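Local coordinates for substrate-binding protein (Synechococcus sp., PDB 6WPN) that probably serves as the periplasmic receptor of a transport system, capturing a sugar or oligosaccharide between two lobes, at residues T105-L110 and L302-Q307; Y140-L145 and N296-T301; G183-V188 and R239-Q244. All blocks are in the same frame, centred on the assembly; numbering follows the deposited sequence.

Contact 1: T105-L110 and L302-Q307; sequences TDLTAL and LAVPRQ
Thr105 meets segment 302-307 through its backbone and its hydroxyl at once. The amide comes first: Thr105 N donates to Val304 O at 2.7 Å, head-on to the carbonyl, with an N-H...O angle of 166°. Along the side chain, Thr105 CB sits 3.2 Å from the same Val304 O, and at the tip Thr105 OG1 donates to Val304 O at 2.9 Å, from above the carbonyl plane. Chi1 of -59° sets OG1 beside the backbone N, which is why both donors of one residue can share a single acceptor. OG1 also lies near Arg306 CA and Pro305 O, while Val304 CG1 approaches it at 3.9 Å. Threonine suits the place because its short hydroxyl reaches back to an oxygen that its own amide already holds. Next to this polar grip, Leu107 CD2 meets Val304 CG2 at 3.7 Å, branched apolar chains lying against Val315 and Ala314 of helix 311-321. Arg306 adds its aliphatic CG, 3.7 Å from Thr105 N. The arrangement joins a loop to the C-terminal part of strand 295-303 beside strand 87-90, within an alpha/beta lobe like those of bacterial solute-binding proteins.

Contact 2: Y140-L145 and N296-T301; sequences YLTVRL and NVALMT
Tyr140 and Met300 lie side by side on neighbouring antiparallel strands, their side chains pointing the same way. Met300, present as selenomethionine, sets its CG over one face of the Tyr140 ring, offset toward the rim and 3.7 Å from the centroid, a CH-pi contact. Chi1 of -57° puts CG there, and the bends at chi2 and chi3 only carry SE past the ring, 5.4 Å from the Tyr140 centroid in an oblique Met-aromatic contact. Tyr140 CG lies between its own backbone N and carbonyl carbon (chi1 68°), which brings the ring alongside the methionine. Without the ring, as with an alanine here, Met300 CG would probably lose the face it packs on and its selenium end would be freer to turn. Between their backbones, Met300 N donates to Tyr140 O at 3.0 Å. Next, Thr142 and Ala298 exchange two backbone bonds, Thr142 N to Ala298 O at 3.1 Å and Ala298 N to Thr142 O at 2.9 Å, and the small alanine methyl comes to 3.2 Å from Thr142 OG1. Leu141, whose non-hydrogen-bonded partner is Leu299, points to the face not used by Thr142 and Ala298; its CD1 meets Val297 CG2 at 3.6 Å, and Val123 and Leu337 also touch it. Farther out, the Arg144 guanidinium passes obliquely by the Asn296 amide, planes 42° apart, without bonding to it; Glu198 pairs with Arg144 NH2, and Leu381 N holds Asn296 OD1. This is an antiparallel beta ladder of the mixed sheet, close to the molecule's centre, between the interrupted strands 137-149 and 295-303.

Contact 3: G183-V188 and R239-Q244; sequences GLFVTV and REVVSQ
Phe185 and Val241 run past each other in opposite directions, so that Val241 CG1 comes down over the centre of the ring, 3.7 Å from the centroid and only 6° off its normal: a CH-pi contact. With CG anti to its backbone N (chi1 -172°), Phe185 carries its ring across to segment 239-244. Glu240 crosses it at about a right angle, with CG at the ring edge, in plane, 3.9 Å from Phe185 CE2; its carboxylate OE2 is used in a salt bridge with Arg248 NE. A flat phenylalanine suits this place, since face and edge take different partners. Gln244 O lies at the ring edge too, near its plane and 3.8 Å from Phe185 CZ. Thr187 OG1 donates to Gln244 O at 2.8 Å, from above the carbonyl plane, and accepts from Val189 N, so the buried hydroxyl is used both ways. Val188 N donates to Val241 O at 3.0 Å in a nearly straight bond (173°). Val188 CG1 presses on Val242 CA at 3.4 Å, tighter than usual for carbons. The whole is an extended segment packed on a short 3-10 turn, joining two interhelical loops in a largely helical part of the fold.

From the N terminus, the chain first lays down 105-110 in the loop after helix 92-99, then 140-145 on strand 137-149, and next 183-188 and 239-244, whose meeting closes contact 3, the shortest loop. It then returns along strand 295-303, where 296-301 closes contact 2 and the following residues, 302-307, close contact 1. The three are therefore nested, with contact 3 innermost, and none cross. Both outer contacts use strand 295-303: contact 2 pairs it with strand 137-149, and contact 1 joins its far part to the loop after helix 92-99, their centres about 22 Å apart. Contact 3 lies on the opposite side of the chain's centre from contact 1 and joins loops among the helices there.

Contact 1: T105-L110 and L302-Q307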
# COMPACT_ATOMS: atom_id res chain seq x y z
N THR A 105 -22.41 1.36 4.87
CA THR A 105 -23.62 0.69 4.41
C THR A 105 -23.29 -0.72 3.96
O THR A 105 -22.29 -0.95 3.27
CB THR A 105 -24.24 1.47 3.25
OG1 THR A 105 -24.55 2.81 3.66
CG2 THR A 105 -25.51 0.79 2.76
N ASP A 106 -24.12 -1.67 4.36
CA ASP A 106 -24.05 -3.01 3.78
C ASP A 106 -24.58 -2.93 2.35
O ASP A 106 -25.78 -2.78 2.13
CB ASP A 106 -24.85 -4.00 4.61
CG ASP A 106 -24.57 -5.44 4.24
OD1 ASP A 106 -23.87 -5.68 3.22
OD2 ASP A 106 -25.03 -6.35 4.96
N LEU A 107 -23.67 -3.02 1.38
CA LEU A 107 -24.03 -2.81 -0.01
C LEU A 107 -24.78 -4.00 -0.60
O LEU A 107 -25.44 -3.84 -1.64
CB LEU A 107 -22.76 -2.53 -0.83
CG LEU A 107 -21.86 -1.42 -0.27
CD1 LEU A 107 -20.59 -1.30 -1.08
CD2 LEU A 107 -22.60 -0.09 -0.24
N THR A 108 -24.70 -5.17 0.03
CA THR A 108 -25.36 -6.36 -0.50
C THR A 108 -26.83 -6.11 -0.80
O THR A 108 -27.38 -6.64 -1.77
CB THR A 108 -25.21 -7.52 0.49
OG1 THR A 108 -23.82 -7.70 0.81
CG2 THR A 108 -25.74 -8.81 -0.12
N ALA A 109 -27.49 -5.27 0.01
CA ALA A 109 -28.90 -4.98 -0.23
C ALA A 109 -29.10 -4.17 -1.50
O ALA A 109 -30.10 -4.35 -2.21
CB ALA A 109 -29.49 -4.25 0.97
N LEU A 110 -28.16 -3.27 -1.82
CA LEU A 110 -28.31 -2.39 -2.97
C LEU A 110 -27.55 -2.87 -4.20
O LEU A 110 -27.81 -2.37 -5.30
CB LEU A 110 -27.84 -0.97 -2.61
CG LEU A 110 -28.68 -0.19 -1.60
CD1 LEU A 110 -28.05 1.16 -1.36
CD2 LEU A 110 -30.12 -0.05 -2.08
N LEU A 302 -13.96 1.45 -2.38
CA LEU A 302 -14.92 2.55 -2.30
C LEU A 302 -16.07 2.10 -1.40
O LEU A 302 -16.61 1.01 -1.60
CB LEU A 302 -15.44 2.93 -3.69
CG LEU A 302 -14.37 3.52 -4.62
CD1 LEU A 302 -14.99 3.91 -5.95
CD2 LEU A 302 -13.67 4.71 -3.96
N ALA A 303 -16.42 2.93 -0.42
CA ALA A 303 -17.45 2.58 0.55
C ALA A 303 -18.51 3.67 0.60
O ALA A 303 -18.28 4.82 0.22
CB ALA A 303 -16.85 2.36 1.95
N VAL A 304 -19.69 3.29 1.10
CA VAL A 304 -20.83 4.20 1.21
C VAL A 304 -21.19 4.38 2.69
O VAL A 304 -21.72 3.46 3.32
CB VAL A 304 -22.03 3.68 0.41
CG1 VAL A 304 -23.20 4.67 0.51
CG2 VAL A 304 -21.65 3.44 -1.03
N PRO A 305 -20.94 5.56 3.27
CA PRO A 305 -21.29 5.78 4.68
C PRO A 305 -22.77 5.57 4.94
O PRO A 305 -23.62 5.86 4.09
CB PRO A 305 -20.88 7.24 4.91
CG PRO A 305 -19.80 7.47 3.90
CD PRO A 305 -20.22 6.71 2.69
N ARG A 306 -23.08 5.03 6.12
CA ARG A 306 -24.48 4.76 6.46
C ARG A 306 -25.29 6.05 6.56
O ARG A 306 -26.50 6.03 6.31
CB ARG A 306 -24.57 3.97 7.77
CG ARG A 306 -24.63 2.46 7.58
CD ARG A 306 -25.22 1.77 8.80
NE ARG A 306 -26.54 2.30 9.13
CZ ARG A 306 -27.30 1.86 10.13
NH1 ARG A 306 -26.88 0.87 10.91
NH2 ARG A 306 -28.48 2.41 10.35
N GLN A 307 -24.65 7.16 6.90
CA GLN A 307 -25.36 8.44 6.95
C GLN A 307 -25.75 8.95 5.57
O GLN A 307 -26.53 9.90 5.48
CB GLN A 307 -24.52 9.50 7.66
CG GLN A 307 -24.73 9.57 9.16
CD GLN A 307 -24.16 8.37 9.89
OE1 GLN A 307 -23.20 7.75 9.45
NE2 GLN A 307 -24.77 8.04 11.03

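Contact 2: Y140-L145 and N296-T301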
# COMPACT_ATOMS: atom_id res chain seq x y z
N TYR A 140 -8.92 -0.13 -7.39
CA TYR A 140 -7.65 -0.54 -7.97
C TYR A 140 -6.72 -1.08 -6.88
O TYR A 140 -7.02 -1.03 -5.69
CB TYR A 140 -6.98 0.63 -8.70
CG TYR A 140 -6.51 1.74 -7.80
CD1 TYR A 140 -7.38 2.75 -7.40
CD2 TYR A 140 -5.19 1.80 -7.36
CE1 TYR A 140 -6.95 3.77 -6.58
CE2 TYR A 140 -4.76 2.83 -6.54
CZ TYR A 140 -5.64 3.81 -6.16
OH TYR A 140 -5.21 4.83 -5.35
N LEU A 141 -5.58 -1.60 -7.33
CA LEU A 141 -4.60 -2.16 -6.41
C LEU A 141 -3.21 -2.01 -7.00
O LEU A 141 -3.03 -1.90 -8.22
CB LEU A 141 -4.94 -3.61 -6.06
CG LEU A 141 -4.95 -4.60 -7.21
CD1 LEU A 141 -3.56 -5.05 -7.57
CD2 LEU A 141 -5.81 -5.80 -6.81
N THR A 142 -2.21 -2.00 -6.12
CA THR A 142 -0.82 -1.83 -6.49
C THR A 142 0.01 -2.96 -5.90
O THR A 142 -0.15 -3.29 -4.71
CB THR A 142 -0.24 -0.50 -5.99
OG1 THR A 142 -0.18 -0.52 -4.56
CG2 THR A 142 -1.12 0.66 -6.39
N VAL A 143 0.84 -3.57 -6.72
CA VAL A 143 1.88 -4.49 -6.27
C VAL A 143 3.20 -3.75 -6.43
O VAL A 143 3.64 -3.49 -7.56
CB VAL A 143 1.87 -5.80 -7.06
CG1 VAL A 143 2.98 -6.71 -6.57
CG2 VAL A 143 0.51 -6.48 -6.93
N ARG A 144 3.85 -3.41 -5.32
CA ARG A 144 5.11 -2.69 -5.38
C ARG A 144 6.27 -3.63 -5.70
O ARG A 144 6.33 -4.76 -5.19
CB ARG A 144 5.38 -1.94 -4.08
CG ARG A 144 5.63 -2.81 -2.88
CD ARG A 144 5.97 -1.95 -1.67
NE ARG A 144 6.10 -2.78 -0.48
CZ ARG A 144 5.11 -3.01 0.37
NH1 ARG A 144 3.92 -2.45 0.18
NH2 ARG A 144 5.31 -3.79 1.43
N LEU A 145 7.16 -3.18 -6.57
CA LEU A 145 8.32 -3.96 -6.98
C LEU A 145 9.57 -3.45 -6.28
O LEU A 145 9.54 -2.52 -5.47
CB LEU A 145 8.48 -3.90 -8.50
CG LEU A 145 7.22 -4.20 -9.32
CD1 LEU A 145 7.46 -3.83 -10.77
CD2 LEU A 145 6.81 -5.65 -9.18
N ASN A 296 3.12 -8.31 -1.00
CA ASN A 296 2.04 -7.48 -0.51
C ASN A 296 1.33 -6.78 -1.66
O ASN A 296 1.95 -6.39 -2.65
CB ASN A 296 2.57 -6.43 0.46
CG ASN A 296 1.46 -5.72 1.19
OD1 ASN A 296 0.71 -6.32 1.96
ND2 ASN A 296 1.33 -4.42 0.94
N VAL A 297 0.02 -6.62 -1.52
CA VAL A 297 -0.79 -5.89 -2.48
C VAL A 297 -1.62 -4.86 -1.72
O VAL A 297 -2.30 -5.20 -0.74
CB VAL A 297 -1.68 -6.82 -3.33
CG1 VAL A 297 -2.52 -7.73 -2.45
CG2 VAL A 297 -2.56 -6.00 -4.26
N ALA A 298 -1.54 -3.61 -2.15
CA ALA A 298 -2.28 -2.51 -1.54
C ALA A 298 -3.65 -2.41 -2.20
O ALA A 298 -3.75 -2.07 -3.38
CB ALA A 298 -1.51 -1.20 -1.69
N LEU A 299 -4.70 -2.69 -1.44
CA LEU A 299 -6.05 -2.68 -1.97
C LEU A 299 -6.72 -1.33 -1.71
O LEU A 299 -6.71 -0.83 -0.59
CB LEU A 299 -6.87 -3.81 -1.35
CG LEU A 299 -8.38 -3.79 -1.60
CD1 LEU A 299 -8.71 -3.66 -3.08
CD2 LEU A 299 -9.03 -5.05 -1.02
N MSE A 300 -7.29 -0.75 -2.76
CA MSE A 300 -8.08 0.46 -2.65
C MSE A 300 -9.55 0.16 -2.93
O MSE A 300 -9.87 -0.47 -3.93
CB MSE A 300 -7.56 1.53 -3.61
CG MSE A 300 -6.10 1.87 -3.41
SE MSE A 300 -5.74 2.43 -1.58
CE MSE A 300 -6.81 4.06 -1.53
N THR A 301 -10.44 0.61 -2.05
CA THR A 301 -11.86 0.31 -2.16
C THR A 301 -12.67 1.59 -2.08
O THR A 301 -12.16 2.68 -1.78
CB THR A 301 -12.32 -0.65 -1.06
OG1 THR A 301 -12.13 -0.04 0.22
CG2 THR A 301 -11.54 -1.95 -1.12

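Contact 3: G183-V188 and R239-Q244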
# COMPACT_ATOMS: atom_id res chain seq x y z
N GLY A 183 21.69 0.15 0.99
CA GLY A 183 21.04 -0.92 0.24
C GLY A 183 19.53 -0.80 0.18
O GLY A 183 18.92 -1.21 -0.81
N LEU A 184 18.90 -0.28 1.23
CA LEU A 184 17.45 -0.16 1.27
C LEU A 184 17.06 0.91 2.28
O LEU A 184 17.90 1.43 3.02
CB LEU A 184 16.79 -1.50 1.60
CG LEU A 184 16.86 -1.97 3.05
CD1 LEU A 184 15.85 -3.08 3.29
CD2 LEU A 184 18.28 -2.43 3.41
N PHE A 185 15.77 1.23 2.30
CA PHE A 185 15.24 2.30 3.14
C PHE A 185 13.83 1.89 3.55
O PHE A 185 12.91 1.95 2.72
CB PHE A 185 15.22 3.64 2.39
CG PHE A 185 14.85 4.82 3.24
CD1 PHE A 185 13.57 4.99 3.74
CD2 PHE A 185 15.80 5.80 3.51
CE1 PHE A 185 13.24 6.09 4.51
CE2 PHE A 185 15.48 6.90 4.28
CZ PHE A 185 14.19 7.05 4.78
N VAL A 186 13.64 1.49 4.80
CA VAL A 186 12.31 1.18 5.32
C VAL A 186 12.06 2.10 6.51
O VAL A 186 12.81 2.06 7.50
CB VAL A 186 12.17 -0.29 5.71
CG1 VAL A 186 10.79 -0.56 6.27
CG2 VAL A 186 12.44 -1.18 4.50
N THR A 187 11.03 2.93 6.41
CA THR A 187 10.77 3.93 7.43
C THR A 187 10.17 3.30 8.68
O THR A 187 9.44 2.30 8.62
CB THR A 187 9.84 5.02 6.90
OG1 THR A 187 9.71 6.06 7.88
CG2 THR A 187 8.45 4.45 6.59
N VAL A 188 10.51 3.88 9.83
CA VAL A 188 9.94 3.49 11.11
C VAL A 188 9.22 4.67 11.77
O VAL A 188 9.00 4.69 12.97
CB VAL A 188 11.03 2.86 12.01
CG1 VAL A 188 12.05 3.88 12.44
CG2 VAL A 188 10.43 2.12 13.21
N ARG A 239 20.40 6.86 8.51
CA ARG A 239 20.05 7.26 9.87
C ARG A 239 18.66 7.88 9.94
O ARG A 239 18.01 7.82 10.98
CB ARG A 239 21.08 8.25 10.41
CG ARG A 239 22.40 7.63 10.80
CD ARG A 239 23.32 8.73 11.30
NE ARG A 239 24.63 8.23 11.72
CZ ARG A 239 25.66 9.02 12.01
NH1 ARG A 239 26.82 8.50 12.39
NH2 ARG A 239 25.53 10.34 11.90
N GLU A 240 18.17 8.45 8.83
CA GLU A 240 16.91 9.16 8.85
C GLU A 240 15.71 8.25 8.64
O GLU A 240 14.60 8.75 8.44
CB GLU A 240 16.90 10.28 7.80
CG GLU A 240 17.04 9.81 6.35
CD GLU A 240 18.47 9.88 5.83
OE1 GLU A 240 19.41 9.74 6.64
OE2 GLU A 240 18.65 10.10 4.61
N VAL A 241 15.89 6.92 8.69
CA VAL A 241 14.72 6.05 8.65
C VAL A 241 13.89 6.21 9.91
O VAL A 241 12.68 5.97 9.88
CB VAL A 241 15.11 4.57 8.45
CG1 VAL A 241 15.77 4.35 7.09
CG2 VAL A 241 16.01 4.10 9.57
N VAL A 242 14.50 6.64 11.02
CA VAL A 242 13.76 6.86 12.26
C VAL A 242 13.01 8.18 12.27
O VAL A 242 12.23 8.43 13.19
CB VAL A 242 14.66 6.80 13.50
CG1 VAL A 242 15.31 5.42 13.63
CG2 VAL A 242 15.72 7.90 13.46
N SER A 243 13.23 9.04 11.27
CA SER A 243 12.62 10.36 11.30
C SER A 243 11.98 10.79 9.98
O SER A 243 11.25 11.78 9.99
CB SER A 243 13.66 11.41 11.72
OG SER A 243 14.68 11.52 10.75
N GLN A 244 12.23 10.09 8.87
CA GLN A 244 11.68 10.48 7.58
C GLN A 244 11.06 9.26 6.90
O GLN A 244 11.47 8.12 7.14
CB GLN A 244 12.77 11.09 6.67
CG GLN A 244 13.25 12.47 7.13
CD GLN A 244 14.33 13.06 6.25
OE1 GLN A 244 15.27 12.37 5.85
NE2 GLN A 244 14.21 14.34 5.95